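Local structure of 3,5-epimerase/4-reductase (Arabidopsis thaliana, 4QQR) at residues L155-R167 with M210-T222. The protein converts dTDP-4-keto-6-deoxyglucose, by 3,5-epimerisation followed by NADPH-dependent reduction of the 4-keto group, into dTDP-beta-L-rhamnose for the plant cell wall. Numbering follows the deposited sequence.
Sequences LKNYENVCTLRVR and MAKRNLTGIYNFT. With ZN (zinc ion), chain D.
The methylenes of exposed Lys156 cover Ile218 CD1 (CE at 3.9 Å), and a bend at chi4 keeps NZ beside that methyl. Parallel pairing begins where Gly217 N bonds to Val161 O; the backbone angles of Gly217 would press a CB against the preceding carbonyl. The small side chain of Cys162 packs against Leu215 and Tyr219; with chi1 at -179°, SG swings away from the backbone N and meets Tyr219 CD1 obliquely at 3.8 Å. Thr163 O accepts a nearly straight bond from Tyr219 N (2.8 Å). Branched Leu164 sets CG over one face of the Phe221 ring, 3.8 Å from its centroid. On the other face of the sheet, extended Arg165 slides its guanidinium under Ile218 CG2 and gives NH1 to Asn220 OD1 (2.9 Å), planes 43° apart; Phe131 O takes Asn220 ND2, helping hold OD1 toward the arginine, whose NE pairs with Glu152. A leucine here would probably leave Glu152 without its counter-charge and Asn220 OD1 without this donor. Val166 CG2 meets the Phe221 ring's edge. Strand 217-220 closes the Rossmann sheet of this chain beside 161-166, whose other edge pairs with strand 107-113, while helix 200-212 packs against Leu164 and Phe221.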
# COMPACT_ATOMS: atom_id res chain seq x y z
N LEU A 155 -0.38 -6.76 5.18
CA LEU A 155 0.28 -7.77 5.99
C LEU A 155 -0.68 -8.86 6.49
O LEU A 155 -0.23 -9.94 6.88
CB LEU A 155 1.04 -7.13 7.14
CG LEU A 155 2.24 -6.29 6.69
CD1 LEU A 155 2.93 -5.62 7.88
CD2 LEU A 155 3.22 -7.14 5.92
N LYS A 156 -1.98 -8.58 6.45
CA LYS A 156 -3.01 -9.58 6.80
C LYS A 156 -2.90 -10.82 5.90
O LYS A 156 -3.36 -11.91 6.28
CB LYS A 156 -4.44 -9.01 6.65
CG LYS A 156 -4.98 -8.16 7.80
CD LYS A 156 -6.45 -7.79 7.53
CE LYS A 156 -7.08 -6.89 8.59
NZ LYS A 156 -7.91 -7.66 9.59
N ASN A 157 -2.34 -10.64 4.70
CA ASN A 157 -2.21 -11.73 3.74
C ASN A 157 -0.98 -12.60 3.98
O ASN A 157 -0.85 -13.66 3.35
CB ASN A 157 -2.17 -11.20 2.31
CG ASN A 157 -3.39 -10.36 1.96
OD1 ASN A 157 -4.51 -10.87 1.91
ND2 ASN A 157 -3.17 -9.08 1.70
N TYR A 158 -0.08 -12.16 4.87
CA TYR A 158 1.11 -12.95 5.24
C TYR A 158 0.91 -13.65 6.58
O TYR A 158 1.12 -13.05 7.62
CB TYR A 158 2.38 -12.09 5.31
CG TYR A 158 2.72 -11.41 4.02
CD1 TYR A 158 3.72 -11.90 3.19
CD2 TYR A 158 2.03 -10.27 3.62
CE1 TYR A 158 4.02 -11.27 2.00
CE2 TYR A 158 2.33 -9.64 2.43
CZ TYR A 158 3.32 -10.14 1.62
OH TYR A 158 3.61 -9.50 0.44
N GLU A 159 0.54 -14.92 6.54
CA GLU A 159 0.19 -15.68 7.74
C GLU A 159 1.31 -15.84 8.75
O GLU A 159 1.07 -16.34 9.86
CB GLU A 159 -0.31 -17.07 7.35
CG GLU A 159 0.80 -18.08 7.24
CD GLU A 159 0.62 -19.04 6.08
OE1 GLU A 159 -0.50 -19.56 5.88
OE2 GLU A 159 1.62 -19.25 5.36
N ASN A 160 2.53 -15.47 8.37
CA ASN A 160 3.69 -15.64 9.24
C ASN A 160 4.02 -14.36 10.02
O ASN A 160 4.89 -14.34 10.88
CB ASN A 160 4.89 -16.02 8.39
CG ASN A 160 5.31 -14.88 7.48
OD1 ASN A 160 4.46 -14.22 6.86
ND2 ASN A 160 6.61 -14.60 7.44
N VAL A 161 3.34 -13.28 9.68
CA VAL A 161 3.62 -11.98 10.24
C VAL A 161 2.74 -11.70 11.45
O VAL A 161 1.54 -12.01 11.46
CB VAL A 161 3.41 -10.88 9.18
CG1 VAL A 161 3.54 -9.48 9.77
CG2 VAL A 161 4.39 -11.07 8.06
N CYS A 162 3.36 -11.13 12.48
CA CYS A 162 2.63 -10.72 13.67
C CYS A 162 2.75 -9.20 13.86
O CYS A 162 3.74 -8.70 14.39
CB CYS A 162 3.15 -11.47 14.90
SG CYS A 162 2.28 -11.06 16.44
N THR A 163 1.73 -8.48 13.39
CA THR A 163 1.65 -7.03 13.51
C THR A 163 1.21 -6.57 14.90
O THR A 163 0.17 -6.99 15.42
CB THR A 163 0.72 -6.47 12.45
OG1 THR A 163 1.32 -6.66 11.18
CG2 THR A 163 0.48 -4.98 12.66
N LEU A 164 2.03 -5.69 15.48
CA LEU A 164 1.81 -5.15 16.81
C LEU A 164 1.48 -3.65 16.74
O LEU A 164 2.29 -2.85 16.23
CB LEU A 164 3.04 -5.40 17.70
CG LEU A 164 3.20 -6.75 18.43
CD1 LEU A 164 2.49 -7.84 17.72
CD2 LEU A 164 4.66 -7.14 18.60
N ARG A 165 0.30 -3.27 17.23
CA ARG A 165 -0.09 -1.86 17.25
C ARG A 165 0.42 -1.17 18.51
O ARG A 165 -0.21 -1.25 19.58
CB ARG A 165 -1.60 -1.71 17.12
CG ARG A 165 -2.21 -2.36 15.87
CD ARG A 165 -3.66 -1.93 15.71
NE ARG A 165 -4.32 -2.44 14.51
CZ ARG A 165 -5.58 -2.85 14.47
NH1 ARG A 165 -6.33 -2.82 15.57
NH2 ARG A 165 -6.10 -3.30 13.33
N VAL A 166 1.56 -0.50 18.39
CA VAL A 166 2.16 0.27 19.48
C VAL A 166 1.64 1.69 19.40
O VAL A 166 1.54 2.26 18.31
CB VAL A 166 3.71 0.25 19.37
CG1 VAL A 166 4.36 1.37 20.19
CG2 VAL A 166 4.27 -1.10 19.75
N ARG A 167 1.25 2.25 20.55
CA ARG A 167 0.81 3.65 20.64
C ARG A 167 1.63 4.38 21.70
O ARG A 167 1.98 3.78 22.73
CB ARG A 167 -0.67 3.76 21.03
CG ARG A 167 -1.69 3.27 20.00
CD ARG A 167 -2.59 4.40 19.51
NE ARG A 167 -3.21 5.12 20.60
CZ ARG A 167 -3.68 6.36 20.51
NH1 ARG A 167 -3.62 7.03 19.37
NH2 ARG A 167 -4.22 6.93 21.56
N MET A 210 5.99 -13.60 22.29
CA MET A 210 5.01 -13.82 21.21
C MET A 210 5.69 -14.54 20.07
O MET A 210 5.14 -15.49 19.52
CB MET A 210 4.40 -12.51 20.74
CG MET A 210 3.59 -11.81 21.83
SD MET A 210 2.74 -10.33 21.26
CE MET A 210 1.35 -11.05 20.39
N ALA A 211 6.90 -14.08 19.75
CA ALA A 211 7.79 -14.76 18.81
C ALA A 211 8.03 -16.21 19.25
O ALA A 211 7.83 -17.14 18.46
CB ALA A 211 9.11 -14.02 18.70
N LYS A 212 8.45 -16.41 20.49
CA LYS A 212 8.68 -17.75 21.00
C LYS A 212 7.45 -18.66 20.83
O LYS A 212 7.59 -19.85 20.59
CB LYS A 212 9.14 -17.72 22.46
CG LYS A 212 10.60 -17.25 22.67
CD LYS A 212 10.89 -17.04 24.16
CE LYS A 212 12.39 -16.95 24.43
NZ LYS A 212 12.72 -16.31 25.76
N ARG A 213 6.25 -18.08 20.92
CA ARG A 213 5.02 -18.84 20.81
C ARG A 213 4.50 -18.90 19.39
O ARG A 213 3.39 -19.37 19.15
CB ARG A 213 3.94 -18.23 21.68
CG ARG A 213 4.28 -18.23 23.14
CD ARG A 213 3.11 -17.71 23.97
NE ARG A 213 3.54 -17.38 25.32
CZ ARG A 213 2.75 -16.88 26.26
NH1 ARG A 213 1.47 -16.64 26.00
NH2 ARG A 213 3.26 -16.61 27.46
N ASN A 214 5.30 -18.40 18.46
CA ASN A 214 4.90 -18.30 17.06
C ASN A 214 3.52 -17.64 16.80
O ASN A 214 2.73 -18.12 15.98
CB ASN A 214 5.00 -19.68 16.41
CG ASN A 214 6.35 -20.33 16.63
OD1 ASN A 214 7.40 -19.72 16.38
ND2 ASN A 214 6.34 -21.56 17.12
N LEU A 215 3.25 -16.54 17.50
CA LEU A 215 1.98 -15.82 17.33
C LEU A 215 1.91 -15.09 15.99
O LEU A 215 2.93 -14.68 15.45
CB LEU A 215 1.73 -14.84 18.48
CG LEU A 215 1.56 -15.51 19.84
CD1 LEU A 215 1.13 -14.49 20.89
CD2 LEU A 215 0.56 -16.65 19.73
N THR A 216 0.70 -14.93 15.46
CA THR A 216 0.52 -14.27 14.16
C THR A 216 -0.80 -13.50 14.09
O THR A 216 -1.63 -13.63 14.98
CB THR A 216 0.64 -15.27 12.97
OG1 THR A 216 0.03 -16.52 13.34
CG2 THR A 216 2.10 -15.52 12.64
N GLY A 217 -0.99 -12.72 13.04
CA GLY A 217 -2.14 -11.86 12.92
C GLY A 217 -1.87 -10.52 13.60
O GLY A 217 -0.72 -10.17 13.90
N ILE A 218 -2.94 -9.78 13.85
CA ILE A 218 -2.82 -8.46 14.45
C ILE A 218 -3.02 -8.52 15.97
O ILE A 218 -3.91 -9.22 16.45
CB ILE A 218 -3.84 -7.48 13.81
CG1 ILE A 218 -3.48 -7.23 12.35
CG2 ILE A 218 -3.90 -6.17 14.58
CD1 ILE A 218 -4.57 -6.53 11.52
N TYR A 219 -2.18 -7.83 16.73
CA TYR A 219 -2.45 -7.61 18.15
C TYR A 219 -2.37 -6.14 18.48
O TYR A 219 -1.37 -5.48 18.18
CB TYR A 219 -1.47 -8.36 19.05
CG TYR A 219 -1.62 -9.86 19.06
CD1 TYR A 219 -1.12 -10.62 18.00
CD2 TYR A 219 -2.23 -10.52 20.12
CE1 TYR A 219 -1.24 -12.00 17.99
CE2 TYR A 219 -2.35 -11.91 20.12
CZ TYR A 219 -1.85 -12.64 19.04
OH TYR A 219 -1.94 -14.02 18.99
N ASN A 220 -3.44 -5.62 19.07
CA ASN A 220 -3.40 -4.35 19.78
C ASN A 220 -2.33 -4.53 20.85
O ASN A 220 -2.34 -5.52 21.58
CB ASN A 220 -4.77 -4.03 20.42
CG ASN A 220 -5.80 -3.50 19.41
OD1 ASN A 220 -5.47 -3.03 18.32
ND2 ASN A 220 -7.07 -3.57 19.80
N PHE A 221 -1.40 -3.59 20.93
CA PHE A 221 -0.18 -3.78 21.73
C PHE A 221 0.07 -2.59 22.65
O PHE A 221 1.17 -2.04 22.73
CB PHE A 221 1.04 -4.06 20.81
CG PHE A 221 2.10 -4.92 21.46
CD1 PHE A 221 1.82 -6.20 21.86
CD2 PHE A 221 3.38 -4.43 21.67
CE1 PHE A 221 2.78 -6.99 22.46
CE2 PHE A 221 4.34 -5.21 22.27
CZ PHE A 221 4.03 -6.50 22.66
N THR A 222 -0.99 -2.17 23.34
CA THR A 222 -0.92 -1.12 24.33
C THR A 222 -1.39 -1.79 25.59
O THR A 222 -2.00 -2.85 25.52
CB THR A 222 -1.84 0.04 23.96
OG1 THR A 222 -3.10 -0.48 23.50
CG2 THR A 222 -1.24 0.85 22.86
ZN ZN D . 0.67 -20.76 3.61